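Local atomic coordinates of bacterial transferase hexapeptide (Three repeats) family protein (Acinetobacter baumannii, PDB entry 4M9C), a protein that probably acetylates a UDP-linked amino sugar, with acetyl-CoA as the likely donor, in the biosynthesis of UDP-N,N'-diacetylbacillosamine. Residues G6-S11 with A34-G39; K15-L20 with G109-P114; H63-I68 with Q89-Q94; V74-L79 with G143-F148; A164-G169 with L181-G186. All blocks are in the same frame, centred on the assembly; numbering follows the deposited sequence.

Interaction 1. Residues G6-S11 with A34-G39; sequences GVYGAS and AFIDDG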
# COMPACT_ATOMS: atom_id res chain seq x y z
N GLY A 6 -27.65 -7.24 -5.89
CA GLY A 6 -27.05 -7.20 -7.21
C GLY A 6 -25.73 -6.45 -7.20
O GLY A 6 -25.59 -5.44 -6.50
N VAL A 7 -24.77 -6.95 -7.97
CA VAL A 7 -23.53 -6.22 -8.24
C VAL A 7 -23.64 -5.70 -9.67
O VAL A 7 -23.66 -6.48 -10.62
CB VAL A 7 -22.28 -7.13 -8.09
CG1 VAL A 7 -21.01 -6.40 -8.54
CG2 VAL A 7 -22.14 -7.64 -6.65
N TYR A 8 -23.73 -4.38 -9.82
CA TYR A 8 -23.97 -3.80 -11.14
C TYR A 8 -22.65 -3.62 -11.87
O TYR A 8 -21.83 -2.79 -11.49
CB TYR A 8 -24.70 -2.46 -11.01
CG TYR A 8 -25.71 -2.20 -12.13
CD1 TYR A 8 -25.43 -2.53 -13.45
CD2 TYR A 8 -26.95 -1.64 -11.84
CE1 TYR A 8 -26.35 -2.30 -14.46
CE2 TYR A 8 -27.88 -1.40 -12.83
CZ TYR A 8 -27.58 -1.73 -14.14
OH TYR A 8 -28.51 -1.49 -15.12
N GLY A 9 -22.45 -4.43 -12.90
CA GLY A 9 -21.18 -4.48 -13.60
C GLY A 9 -20.55 -5.86 -13.47
O GLY A 9 -20.03 -6.21 -12.41
N ALA A 10 -20.62 -6.65 -14.54
CA ALA A 10 -19.99 -7.96 -14.56
C ALA A 10 -18.53 -7.81 -14.94
O ALA A 10 -17.65 -8.45 -14.37
CB ALA A 10 -20.70 -8.87 -15.53
N SER A 11 -18.26 -6.92 -15.89
CA SER A 11 -16.89 -6.68 -16.34
C SER A 11 -16.20 -5.70 -15.40
O SER A 11 -16.77 -5.28 -14.39
CB SER A 11 -16.88 -6.09 -17.76
OG SER A 11 -17.52 -6.97 -18.66
N ALA A 34 -26.41 -11.71 -7.34
CA ALA A 34 -26.26 -11.77 -8.78
C ALA A 34 -25.47 -10.60 -9.33
O ALA A 34 -25.49 -9.50 -8.77
CB ALA A 34 -27.64 -11.84 -9.47
N PHE A 35 -24.78 -10.84 -10.44
CA PHE A 35 -24.28 -9.77 -11.28
C PHE A 35 -25.42 -9.19 -12.12
O PHE A 35 -26.25 -9.94 -12.63
CB PHE A 35 -23.18 -10.29 -12.20
CG PHE A 35 -21.92 -10.67 -11.48
CD1 PHE A 35 -21.04 -9.69 -11.03
CD2 PHE A 35 -21.60 -12.01 -11.27
CE1 PHE A 35 -19.87 -10.04 -10.38
CE2 PHE A 35 -20.43 -12.36 -10.61
CZ PHE A 35 -19.57 -11.38 -10.17
N ILE A 36 -25.47 -7.87 -12.24
CA ILE A 36 -26.43 -7.21 -13.12
C ILE A 36 -25.68 -6.68 -14.33
O ILE A 36 -24.80 -5.82 -14.20
CB ILE A 36 -27.10 -6.01 -12.41
CG1 ILE A 36 -27.92 -6.49 -11.21
CG2 ILE A 36 -27.97 -5.23 -13.40
CD1 ILE A 36 -28.61 -5.36 -10.47
N ASP A 37 -26.04 -7.18 -15.52
CA ASP A 37 -25.38 -6.77 -16.76
C ASP A 37 -26.22 -7.13 -17.99
O ASP A 37 -26.34 -8.31 -18.34
CB ASP A 37 -23.98 -7.39 -16.86
CG ASP A 37 -23.13 -6.76 -17.95
OD1 ASP A 37 -22.23 -5.95 -17.61
OD2 ASP A 37 -23.36 -7.07 -19.14
N ASP A 38 -26.81 -6.13 -18.63
CA ASP A 38 -27.70 -6.36 -19.77
C ASP A 38 -26.98 -7.15 -20.87
O ASP A 38 -27.49 -8.16 -21.36
CB ASP A 38 -28.22 -5.04 -20.33
CG ASP A 38 -29.29 -4.42 -19.44
OD1 ASP A 38 -29.89 -5.17 -18.64
OD2 ASP A 38 -29.53 -3.20 -19.55
N GLY A 39 -25.79 -6.68 -21.23
CA GLY A 39 -24.98 -7.33 -22.24
C GLY A 39 -24.77 -8.81 -22.00
O GLY A 39 -24.85 -9.62 -22.93

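Interaction 2. Residues K15-L20 with G109-P114; sequences KEVMPL and GSLLCP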
# COMPACT_ATOMS: atom_id res chain seq x y z
N LYS A 15 -15.97 -8.54 -10.69
CA LYS A 15 -15.54 -9.80 -10.09
C LYS A 15 -14.72 -9.57 -8.82
O LYS A 15 -14.59 -10.47 -7.99
CB LYS A 15 -14.78 -10.65 -11.10
CG LYS A 15 -15.63 -11.01 -12.32
CD LYS A 15 -14.98 -12.10 -13.16
CE LYS A 15 -13.71 -11.60 -13.83
NZ LYS A 15 -14.03 -10.48 -14.73
N GLU A 16 -14.17 -8.36 -8.67
CA GLU A 16 -13.50 -7.95 -7.44
C GLU A 16 -14.53 -7.61 -6.37
O GLU A 16 -14.39 -7.97 -5.20
CB GLU A 16 -12.61 -6.72 -7.71
CG GLU A 16 -12.16 -6.00 -6.43
CD GLU A 16 -11.61 -4.59 -6.68
OE1 GLU A 16 -12.17 -3.83 -7.51
OE2 GLU A 16 -10.60 -4.25 -6.04
N VAL A 17 -15.59 -6.92 -6.78
CA VAL A 17 -16.55 -6.41 -5.81
C VAL A 17 -17.45 -7.51 -5.25
O VAL A 17 -17.82 -7.48 -4.07
CB VAL A 17 -17.40 -5.29 -6.41
CG1 VAL A 17 -18.57 -4.93 -5.50
CG2 VAL A 17 -16.50 -4.06 -6.71
N MET A 18 -17.77 -8.51 -6.07
CA MET A 18 -18.67 -9.56 -5.60
C MET A 18 -18.20 -10.22 -4.28
O MET A 18 -18.98 -10.32 -3.34
CB MET A 18 -18.96 -10.61 -6.69
CG MET A 18 -19.81 -11.79 -6.22
SD MET A 18 -21.48 -11.29 -5.75
CE MET A 18 -22.31 -11.20 -7.35
N PRO A 19 -16.94 -10.69 -4.20
CA PRO A 19 -16.55 -11.33 -2.94
C PRO A 19 -16.49 -10.34 -1.77
O PRO A 19 -16.71 -10.74 -0.63
CB PRO A 19 -15.16 -11.90 -3.25
CG PRO A 19 -14.71 -11.20 -4.51
CD PRO A 19 -15.94 -10.89 -5.27
N LEU A 20 -16.23 -9.07 -2.05
CA LEU A 20 -16.26 -8.06 -1.00
C LEU A 20 -17.66 -7.93 -0.43
O LEU A 20 -17.85 -7.90 0.79
CB LEU A 20 -15.79 -6.70 -1.53
CG LEU A 20 -14.35 -6.64 -2.07
CD1 LEU A 20 -14.02 -5.24 -2.59
CD2 LEU A 20 -13.36 -7.07 -0.97
N GLY A 109 -23.55 4.56 -0.82
CA GLY A 109 -23.00 3.90 -1.99
C GLY A 109 -21.49 3.93 -2.10
O GLY A 109 -20.95 3.82 -3.20
N SER A 110 -20.79 4.06 -0.98
CA SER A 110 -19.33 4.02 -1.03
C SER A 110 -18.84 2.60 -1.30
O SER A 110 -19.52 1.62 -0.99
CB SER A 110 -18.70 4.58 0.25
OG SER A 110 -19.06 3.80 1.38
N LEU A 111 -17.67 2.50 -1.91
CA LEU A 111 -17.06 1.21 -2.18
C LEU A 111 -15.57 1.32 -1.87
O LEU A 111 -14.84 2.00 -2.59
CB LEU A 111 -17.27 0.84 -3.65
CG LEU A 111 -16.47 -0.37 -4.14
CD1 LEU A 111 -16.91 -1.64 -3.45
CD2 LEU A 111 -16.60 -0.50 -5.65
N LEU A 112 -15.12 0.67 -0.80
CA LEU A 112 -13.72 0.78 -0.38
C LEU A 112 -13.05 -0.57 -0.49
O LEU A 112 -13.36 -1.49 0.27
CB LEU A 112 -13.63 1.32 1.06
CG LEU A 112 -14.47 2.58 1.32
CD1 LEU A 112 -14.56 2.93 2.83
CD2 LEU A 112 -13.97 3.75 0.52
N CYS A 113 -12.12 -0.69 -1.43
CA CYS A 113 -11.48 -1.97 -1.73
C CYS A 113 -10.35 -2.28 -0.74
O CYS A 113 -10.05 -1.48 0.15
CB CYS A 113 -11.00 -1.97 -3.19
SG CYS A 113 -12.39 -1.77 -4.39
N PRO A 114 -9.73 -3.46 -0.87
CA PRO A 114 -8.67 -3.86 0.07
C PRO A 114 -7.50 -2.88 0.15
O PRO A 114 -7.09 -2.29 -0.85
CB PRO A 114 -8.20 -5.20 -0.50
CG PRO A 114 -9.48 -5.78 -1.10
CD PRO A 114 -10.14 -4.58 -1.74

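Interaction 3. Residues H63-I68 with Q89-Q94; sequences HKAVTI and QHLAVQ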
# COMPACT_ATOMS: atom_id res chain seq x y z
N HIS A 63 -37.08 -7.21 -0.60
CA HIS A 63 -36.07 -6.16 -0.63
C HIS A 63 -34.97 -6.43 -1.65
O HIS A 63 -34.47 -7.56 -1.76
CB HIS A 63 -35.48 -5.95 0.76
CG HIS A 63 -36.51 -5.59 1.79
ND1 HIS A 63 -37.12 -6.52 2.59
CD2 HIS A 63 -37.04 -4.39 2.13
CE1 HIS A 63 -37.98 -5.91 3.39
NE2 HIS A 63 -37.95 -4.62 3.13
N LYS A 64 -34.61 -5.40 -2.40
CA LYS A 64 -33.51 -5.49 -3.35
C LYS A 64 -32.47 -4.41 -3.04
O LYS A 64 -32.83 -3.26 -2.75
CB LYS A 64 -34.02 -5.37 -4.79
CG LYS A 64 -35.11 -6.39 -5.18
CD LYS A 64 -35.33 -6.42 -6.67
CE LYS A 64 -36.51 -7.32 -7.06
NZ LYS A 64 -37.80 -6.73 -6.63
N ALA A 65 -31.20 -4.78 -3.09
CA ALA A 65 -30.10 -3.85 -2.82
C ALA A 65 -28.98 -4.07 -3.83
O ALA A 65 -28.75 -5.19 -4.31
CB ALA A 65 -29.59 -4.03 -1.39
N VAL A 66 -28.28 -3.00 -4.16
CA VAL A 66 -27.25 -3.08 -5.19
C VAL A 66 -25.99 -2.33 -4.80
O VAL A 66 -26.05 -1.25 -4.20
CB VAL A 66 -27.79 -2.54 -6.53
CG1 VAL A 66 -26.65 -2.21 -7.50
CG2 VAL A 66 -28.77 -3.54 -7.16
N THR A 67 -24.84 -2.91 -5.13
CA THR A 67 -23.59 -2.15 -5.15
C THR A 67 -23.16 -2.03 -6.60
O THR A 67 -23.15 -3.02 -7.35
CB THR A 67 -22.47 -2.82 -4.29
OG1 THR A 67 -21.23 -2.13 -4.49
CG2 THR A 67 -22.28 -4.27 -4.69
N ILE A 68 -22.84 -0.82 -7.02
CA ILE A 68 -22.45 -0.57 -8.40
C ILE A 68 -20.93 -0.68 -8.49
O ILE A 68 -20.21 0.15 -7.96
CB ILE A 68 -22.89 0.84 -8.83
CG1 ILE A 68 -24.43 0.95 -8.78
CG2 ILE A 68 -22.33 1.18 -10.22
CD1 ILE A 68 -24.96 2.38 -8.81
N GLN A 89 -32.27 -0.21 -3.01
CA GLN A 89 -31.44 0.28 -1.93
C GLN A 89 -29.96 0.25 -2.31
O GLN A 89 -29.51 -0.66 -3.01
CB GLN A 89 -31.70 -0.57 -0.69
CG GLN A 89 -30.73 -0.37 0.47
CD GLN A 89 -31.04 -1.30 1.64
OE1 GLN A 89 -30.22 -1.49 2.55
NE2 GLN A 89 -32.24 -1.90 1.62
N HIS A 90 -29.21 1.26 -1.89
CA HIS A 90 -27.79 1.33 -2.20
C HIS A 90 -26.96 0.78 -1.05
O HIS A 90 -27.14 1.19 0.09
CB HIS A 90 -27.37 2.77 -2.44
CG HIS A 90 -28.11 3.43 -3.56
ND1 HIS A 90 -27.95 3.06 -4.88
CD2 HIS A 90 -28.99 4.46 -3.56
CE1 HIS A 90 -28.72 3.82 -5.64
NE2 HIS A 90 -29.36 4.68 -4.87
N LEU A 91 -26.05 -0.13 -1.36
CA LEU A 91 -25.19 -0.73 -0.36
C LEU A 91 -23.86 0.01 -0.22
O LEU A 91 -23.33 0.55 -1.20
CB LEU A 91 -24.89 -2.18 -0.74
CG LEU A 91 -26.11 -3.09 -0.79
CD1 LEU A 91 -25.74 -4.41 -1.40
CD2 LEU A 91 -26.65 -3.27 0.62
N ALA A 92 -23.33 0.03 1.00
CA ALA A 92 -21.96 0.47 1.23
C ALA A 92 -21.11 -0.79 1.43
O ALA A 92 -21.50 -1.70 2.16
CB ALA A 92 -21.88 1.38 2.46
N VAL A 93 -19.96 -0.83 0.78
CA VAL A 93 -19.11 -2.01 0.84
C VAL A 93 -17.70 -1.59 1.22
O VAL A 93 -17.14 -0.69 0.59
CB VAL A 93 -19.10 -2.71 -0.54
CG1 VAL A 93 -18.13 -3.88 -0.56
CG2 VAL A 93 -20.49 -3.18 -0.90
N GLN A 94 -17.15 -2.19 2.26
CA GLN A 94 -15.75 -1.99 2.62
C GLN A 94 -15.03 -3.31 2.51
O GLN A 94 -15.63 -4.34 2.22
CB GLN A 94 -15.59 -1.52 4.07
CG GLN A 94 -16.41 -0.33 4.47
CD GLN A 94 -17.79 -0.72 4.94
OE1 GLN A 94 -18.79 -0.11 4.53
NE2 GLN A 94 -17.87 -1.73 5.82
O HOH W 1 -25.84 1.24 -5.27
O HOH W 2 -21.30 0.10 -3.00

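Interaction 4. Residues V74-L79 with G143-F148; sequences VVREKL and GDYVTF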
# COMPACT_ATOMS: atom_id res chain seq x y z
N VAL A 74 -19.70 8.59 -14.92
CA VAL A 74 -20.83 9.08 -15.70
C VAL A 74 -21.88 7.99 -15.79
O VAL A 74 -23.06 8.23 -15.61
CB VAL A 74 -20.38 9.52 -17.12
CG1 VAL A 74 -21.58 9.57 -18.07
CG2 VAL A 74 -19.67 10.85 -17.07
N VAL A 75 -21.43 6.77 -16.07
CA VAL A 75 -22.33 5.63 -16.12
C VAL A 75 -22.92 5.38 -14.73
O VAL A 75 -24.12 5.10 -14.59
CB VAL A 75 -21.57 4.37 -16.61
CG1 VAL A 75 -22.41 3.10 -16.37
CG2 VAL A 75 -21.18 4.51 -18.08
N ARG A 76 -22.08 5.49 -13.71
CA ARG A 76 -22.49 5.22 -12.33
C ARG A 76 -23.64 6.14 -11.93
O ARG A 76 -24.60 5.69 -11.31
CB ARG A 76 -21.30 5.35 -11.35
CG ARG A 76 -21.67 5.05 -9.88
CD ARG A 76 -20.46 4.54 -9.06
NE ARG A 76 -19.53 5.59 -8.62
CZ ARG A 76 -18.37 5.88 -9.21
NH1 ARG A 76 -17.58 6.83 -8.72
NH2 ARG A 76 -17.99 5.22 -10.29
N GLU A 77 -23.55 7.42 -12.28
CA GLU A 77 -24.62 8.36 -11.96
C GLU A 77 -25.94 8.04 -12.66
O GLU A 77 -27.02 8.16 -12.07
CB GLU A 77 -24.22 9.80 -12.29
CG GLU A 77 -25.31 10.82 -11.93
CD GLU A 77 -24.85 12.26 -12.14
OE1 GLU A 77 -25.33 13.16 -11.41
OE2 GLU A 77 -24.01 12.50 -13.03
N LYS A 78 -25.87 7.67 -13.94
CA LYS A 78 -27.07 7.31 -14.67
C LYS A 78 -27.69 6.05 -14.05
O LYS A 78 -28.91 5.95 -13.92
CB LYS A 78 -26.79 7.10 -16.17
CG LYS A 78 -26.25 8.36 -16.88
CD LYS A 78 -27.13 9.57 -16.58
CE LYS A 78 -26.82 10.75 -17.50
NZ LYS A 78 -25.57 11.50 -17.14
N LEU A 79 -26.85 5.10 -13.65
CA LEU A 79 -27.34 3.87 -13.02
C LEU A 79 -28.05 4.14 -11.71
O LEU A 79 -29.09 3.55 -11.42
CB LEU A 79 -26.21 2.86 -12.82
CG LEU A 79 -25.69 2.28 -14.13
CD1 LEU A 79 -24.58 1.28 -13.87
CD2 LEU A 79 -26.82 1.65 -14.93
N GLY A 143 -16.32 15.21 -3.48
CA GLY A 143 -17.68 15.36 -3.95
C GLY A 143 -18.34 14.04 -4.34
O GLY A 143 -17.97 12.99 -3.81
N ASP A 144 -19.31 14.11 -5.26
CA ASP A 144 -20.09 12.94 -5.65
C ASP A 144 -19.52 12.29 -6.90
O ASP A 144 -18.94 12.98 -7.73
CB ASP A 144 -21.54 13.33 -5.93
CG ASP A 144 -22.22 13.95 -4.73
OD1 ASP A 144 -21.82 13.64 -3.59
OD2 ASP A 144 -23.15 14.75 -4.93
N TYR A 145 -19.71 10.98 -7.02
CA TYR A 145 -19.30 10.22 -8.20
C TYR A 145 -17.82 10.38 -8.51
O TYR A 145 -17.42 10.47 -9.67
CB TYR A 145 -20.18 10.57 -9.41
CG TYR A 145 -21.64 10.28 -9.13
CD1 TYR A 145 -22.12 8.98 -9.12
CD2 TYR A 145 -22.52 11.31 -8.82
CE1 TYR A 145 -23.44 8.70 -8.83
CE2 TYR A 145 -23.86 11.04 -8.53
CZ TYR A 145 -24.30 9.73 -8.54
OH TYR A 145 -25.62 9.45 -8.26
N VAL A 146 -17.01 10.40 -7.46
CA VAL A 146 -15.57 10.47 -7.59
C VAL A 146 -14.99 9.06 -7.56
O VAL A 146 -15.47 8.18 -6.82
CB VAL A 146 -14.95 11.32 -6.46
CG1 VAL A 146 -13.44 11.21 -6.46
CG2 VAL A 146 -15.39 12.78 -6.62
N THR A 147 -13.97 8.84 -8.39
CA THR A 147 -13.36 7.53 -8.52
C THR A 147 -11.87 7.61 -8.31
O THR A 147 -11.18 8.39 -8.97
CB THR A 147 -13.63 6.95 -9.92
OG1 THR A 147 -15.03 6.75 -10.09
CG2 THR A 147 -12.92 5.62 -10.09
N PHE A 148 -11.36 6.81 -7.37
CA PHE A 148 -9.92 6.67 -7.14
C PHE A 148 -9.53 5.32 -7.69
O PHE A 148 -10.00 4.28 -7.20
CB PHE A 148 -9.57 6.67 -5.63
CG PHE A 148 -9.48 8.05 -5.00
CD1 PHE A 148 -8.77 8.23 -3.83
CD2 PHE A 148 -10.11 9.14 -5.58
CE1 PHE A 148 -8.68 9.48 -3.24
CE2 PHE A 148 -10.03 10.39 -4.99
CZ PHE A 148 -9.31 10.56 -3.82

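Interaction 5. Residues A164-G169 with L181-G186; sequences AYIGTG and LIIGKG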
# COMPACT_ATOMS: atom_id res chain seq x y z
N ALA A 164 -14.64 13.75 -10.66
CA ALA A 164 -13.21 13.65 -10.93
C ALA A 164 -12.75 12.18 -10.92
O ALA A 164 -13.33 11.35 -10.22
CB ALA A 164 -12.43 14.46 -9.94
N TYR A 165 -11.73 11.86 -11.71
CA TYR A 165 -11.14 10.52 -11.73
C TYR A 165 -9.66 10.65 -11.40
O TYR A 165 -8.94 11.37 -12.09
CB TYR A 165 -11.32 9.86 -13.11
CG TYR A 165 -10.61 8.52 -13.27
CD1 TYR A 165 -9.30 8.46 -13.73
CD2 TYR A 165 -11.25 7.32 -12.97
CE1 TYR A 165 -8.65 7.25 -13.87
CE2 TYR A 165 -10.61 6.10 -13.12
CZ TYR A 165 -9.31 6.07 -13.58
OH TYR A 165 -8.65 4.86 -13.73
N ILE A 166 -9.21 9.99 -10.34
CA ILE A 166 -7.79 9.99 -9.98
C ILE A 166 -7.15 8.69 -10.43
O ILE A 166 -7.49 7.62 -9.92
CB ILE A 166 -7.58 10.19 -8.46
CG1 ILE A 166 -8.46 11.34 -7.95
CG2 ILE A 166 -6.11 10.46 -8.16
CD1 ILE A 166 -8.19 12.69 -8.65
N GLY A 167 -6.21 8.80 -11.36
CA GLY A 167 -5.65 7.64 -12.03
C GLY A 167 -4.76 6.76 -11.18
O GLY A 167 -4.34 7.15 -10.09
N THR A 168 -4.46 5.57 -11.69
CA THR A 168 -3.74 4.56 -10.92
C THR A 168 -2.31 5.02 -10.60
O THR A 168 -1.54 5.42 -11.49
CB THR A 168 -3.78 3.16 -11.63
OG1 THR A 168 -3.05 2.20 -10.87
CG2 THR A 168 -3.20 3.23 -13.04
N GLY A 169 -1.96 4.99 -9.32
CA GLY A 169 -0.63 5.40 -8.88
C GLY A 169 -0.42 6.91 -8.85
O GLY A 169 0.67 7.36 -8.57
N LEU A 181 -5.70 22.42 -2.23
CA LEU A 181 -5.45 22.07 -3.62
C LEU A 181 -6.76 21.51 -4.20
O LEU A 181 -7.41 20.64 -3.60
CB LEU A 181 -4.31 21.06 -3.74
CG LEU A 181 -3.84 20.81 -5.17
CD1 LEU A 181 -2.42 20.27 -5.22
CD2 LEU A 181 -4.79 19.87 -5.91
N ILE A 182 -7.16 22.01 -5.36
CA ILE A 182 -8.44 21.64 -5.93
C ILE A 182 -8.28 20.84 -7.21
O ILE A 182 -7.53 21.22 -8.10
CB ILE A 182 -9.30 22.89 -6.23
CG1 ILE A 182 -9.54 23.68 -4.94
CG2 ILE A 182 -10.61 22.49 -6.88
CD1 ILE A 182 -10.16 25.04 -5.19
N ILE A 183 -8.98 19.71 -7.26
CA ILE A 183 -9.13 18.93 -8.48
C ILE A 183 -10.53 19.25 -9.01
O ILE A 183 -11.53 18.93 -8.37
CB ILE A 183 -9.06 17.42 -8.18
CG1 ILE A 183 -7.71 17.07 -7.54
CG2 ILE A 183 -9.25 16.61 -9.46
CD1 ILE A 183 -6.51 17.52 -8.35
N GLY A 184 -10.59 19.91 -10.16
CA GLY A 184 -11.87 20.41 -10.66
C GLY A 184 -12.89 19.38 -11.09
O GLY A 184 -12.56 18.22 -11.39
N LYS A 185 -14.15 19.80 -11.12
CA LYS A 185 -15.24 18.92 -11.51
C LYS A 185 -14.93 18.21 -12.83
O LYS A 185 -14.57 18.84 -13.83
CB LYS A 185 -16.54 19.73 -11.57
CG LYS A 185 -17.71 18.98 -12.17
CD LYS A 185 -19.02 19.76 -12.00
CE LYS A 185 -20.15 19.12 -12.82
NZ LYS A 185 -20.27 17.65 -12.56
N GLY A 186 -15.04 16.88 -12.82
CA GLY A 186 -14.85 16.08 -14.02
C GLY A 186 -13.43 16.03 -14.56
O GLY A 186 -13.20 15.52 -15.66

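Interaction 1. Residues G6-S11 with A34-G39
Val7 O is gripped twice by strand 34-36: Ile36 N donates a hydrogen bond to Val7 O at 2.8 Å that is almost straight at the hydrogen (173°), and Phe35 CA adds a CA-H...O contact to the same oxygen. The amide comes from above the carbonyl plane, not along a lone pair. Ala34 O is held in a similar double fashion, taking a hydrogen bond from Val7 N at 2.8 Å, nearly along the C=O axis, with Gly6 CA at 3.2 Å from Ala34 O. A third hydrogen bond runs from Gly9 N to Ile36 O, 3.0 Å, with the donor in the carbonyl plane. These bonds register two parallel strands of the Rossmann fold, the ends of the beta-alpha-beta unit formed by strand 3-8, helix 14-24 and strand 33-36. On the helix side, Val7 and Phe35 lie side by side and point the same way, with Val7 CB 4.1 Å from Phe35 CD1; Met18 packs against both. Tyr8 and Ile36 occupy the other face. There Ile36 CG2, anti to its backbone N, sits over the middle of the Tyr8 ring in a CH-pi contact 3.5 Å from the ring centroid. Tyr8 reaches this position with chi1 at -144°, off the staggered values. Gly6, having no side chain, leaves Ile36 CD1 room at 4.1 Å from Gly6 CA. Past the strands Gly9 turns at phi 117°, and Ala10 CB settles 3.8 Å from Asp37 CB, while Asp37 OD2 is hydrogen-bonded to Leu40 N.

Interaction 2. Residues K15-L20 with G109-P114
Glu16 leaves the helix with CG anti to its backbone N (chi1 165°) and runs extended, while Cys113 turns SG anti to its carbonyl carbon (chi1 -61°), so that carboxylate and sulfur meet. Glu16 OE2 lies 3.5 Å from Cys113 SG, and Glu16 OE1 and CD are both 3.7 Å from that sulfur, a buried acidic group set against a thiol. One turn further on, Leu20 also has CG anti to its carbonyl carbon (chi1 -61°) and reaches tip to tip toward the Pro114 ring: Leu20 CD1 is 4.0 Å from Pro114 CD, and Leu20 CD2 is 4.1 Å from Pro114 CG. Beside these two contacts Val17 and Leu111 cross obliquely, with Val17 CG2 3.7 Å from Leu111 CD2. All six touching residues are buried. The contact thus seats helix 14-24 of the Rossmann domain on strand 111-112 in the first coil of the left-handed beta-helix. Elsewhere on the helix, Met18 packs on Phe33 of strand 33-36, and Lys15 NZ forms a salt bridge with Asp139 of a neighbouring subunit. Leu111, for its part, is hydrogen-bonded through its backbone to Ala130 in the adjacent strand 129-130 and to Phe128 just before it.

Interaction 3. Residues H63-I68 with Q89-Q94
Strand 63-68 and the short edge strand 89-90 close a beta-alpha-beta unit of the Rossmann domain, parallel strands joined through helix 73-85. Their side chains sort onto two faces. On one, Ala65 CB and Gln89 CB stand side by side, and Leu91, with CG anti to its carbonyl carbon, folds back over the small alanine so that Leu91 CD2 lies 3.6 Å from Ala65 CB. Further along, Thr67 and Val93 cross at about a right angle; Val93 CG2 sits 3.8 Å from Thr67 OG1, which is anti to the threonine N. Helix 14-24 covers this end through Val17, Leu20 and Val21. The opposite face carries Val66 and His90, the imidazole bonded through NE2 to Glu84 and meeting Phe127 edge-to-face. Backbone bonds fix the register: Gln89 N donates to Lys64 O, Val66 N to Gln89 O at 2.9 Å, and Leu91 N to Val66 O at 3.1 Å. Val66 O also accepts from a water at 2.7 Å, which lies in the plane of the His90 ring, 2.8 Å from His90 ND1. Past the last backbone bond, from Leu91 N, a second water bridges the segments, accepting from Thr67 OG1 at 2.7 Å and donating to Leu91 O at 2.8 Å.

Interaction 4. Residues V74-L79 with G143-F148
The tight side of this contact is the buried guanidinium of Arg76. Its NH1 donates to Thr147 OG1 at 2.9 Å with an angle of 159° at the hydrogen, and the hydroxyl oxygen lies at the edge of the guanidinium, close to its plane. Val146 O is near NH1 as well, at 3.1 Å, but at too poor an angle for a hydrogen bond. Two further carbonyls hold the group, Phe127 O at Arg76 NE and Ile70 O at NH2, so all three nitrogens are engaged and its rotation is fixed. Thr147 OG1 in turn is hydrogen-bonded to Ala71 O, which would help to orient it toward the arginine. Helix 73-85 of the Rossmann domain is thereby docked on a coil of the left-handed beta-helix, at the turn leading into strand 147-148. Tyr145 stands in that turn with a positive phi of 56°, and its ring reaches out against the helix. Glu77 CB lies over the centre of the ring in a CH-pi contact, 3.7 Å from its centroid, and the helix backbone presses closer still, Glu77 CA being 3.4 Å from Tyr145 CE1. Arg76 CG brushes Tyr145 CD1 at 4.0 Å, where the aliphatic part of the arginine passes the ring. Packing loosens along the extended Glu77 chain: its OE1 is 3.9 Å from Tyr145 CE2, and OE2 has a weak hydrogen bond to His163 NE2. Here both residues are partly exposed, and Val74 and Lys78, on the helix surface turned from the coil, are exposed to solvent.

Interaction 5. Residues A164-G169 with L181-G186
A single methyl group, Ile183 CG2, makes the closest side-chain contacts here, touching Ala164 CB at 3.9 Å and Ile166 CD1 at 4.1 Å. The two isoleucines cross obliquely. In both, CG2 is anti to the backbone N, and the bent chi2 of Ile166 (-58°) swings its CD1 toward the methyl of Ile183. Ala164 CB also lies 4.0 Å from Gly184 O, so the small side chain is tucked between the isoleucine and the backbone that follows it. No hydrogen bond joins the two segments, and the contact is apolar side-chain packing plus the close passage of two backbones, Ala164 N and Gly186 N being 3.8 Å apart. The next shell holds these groups in place. Ala164 and Ile166 are hydrogen-bonded through their backbones to Thr147 in the preceding coil, while Tyr165 bonds onward to Ala187 and Val189. Gly186 turns the chain with a positive phi of 69°, and Lys185 N has a weak hydrogen bond to Glu161 OE1. Ile166-Gly167 and Ile183-Gly184 both fit the start of the hexapeptide repeat, an aliphatic residue followed by glycine, in which the aliphatic side chain points into the left-handed beta-helix. Phe148 and Ile172 pack on Ile166, continuing that interior. The contact therefore spans two walls of the beta-helix: strand 165-166 lies between 147-148 and 188-189 in one sheet, while strand 181-183 follows 158-160 in another and forms its edge within the chain.

In the fold
Interactions 1 and 3 belong to one sheet, zipped together where Gly6 N meets Ala65 O at 2.8 Å. Interaction 2 continues from interaction 3 into the beta-helix, with Leu112 N 2.8 Å from Val93 O. Interaction 4 is a second junction between the domains, about 15 Å from interaction 2 centre to centre; it touches interaction 3 where Ile68 CG2 is 3.9 Å from Arg76 CG. Interaction 5 lies one coil further, Thr147 O to Ile166 N being 2.9 Å, and about 26 Å between centres from interaction 1. Segments 15-20 and 164-169 also touch a neighbouring subunit; in related hexapeptide acyltransferases acetyl-CoA binds between subunits.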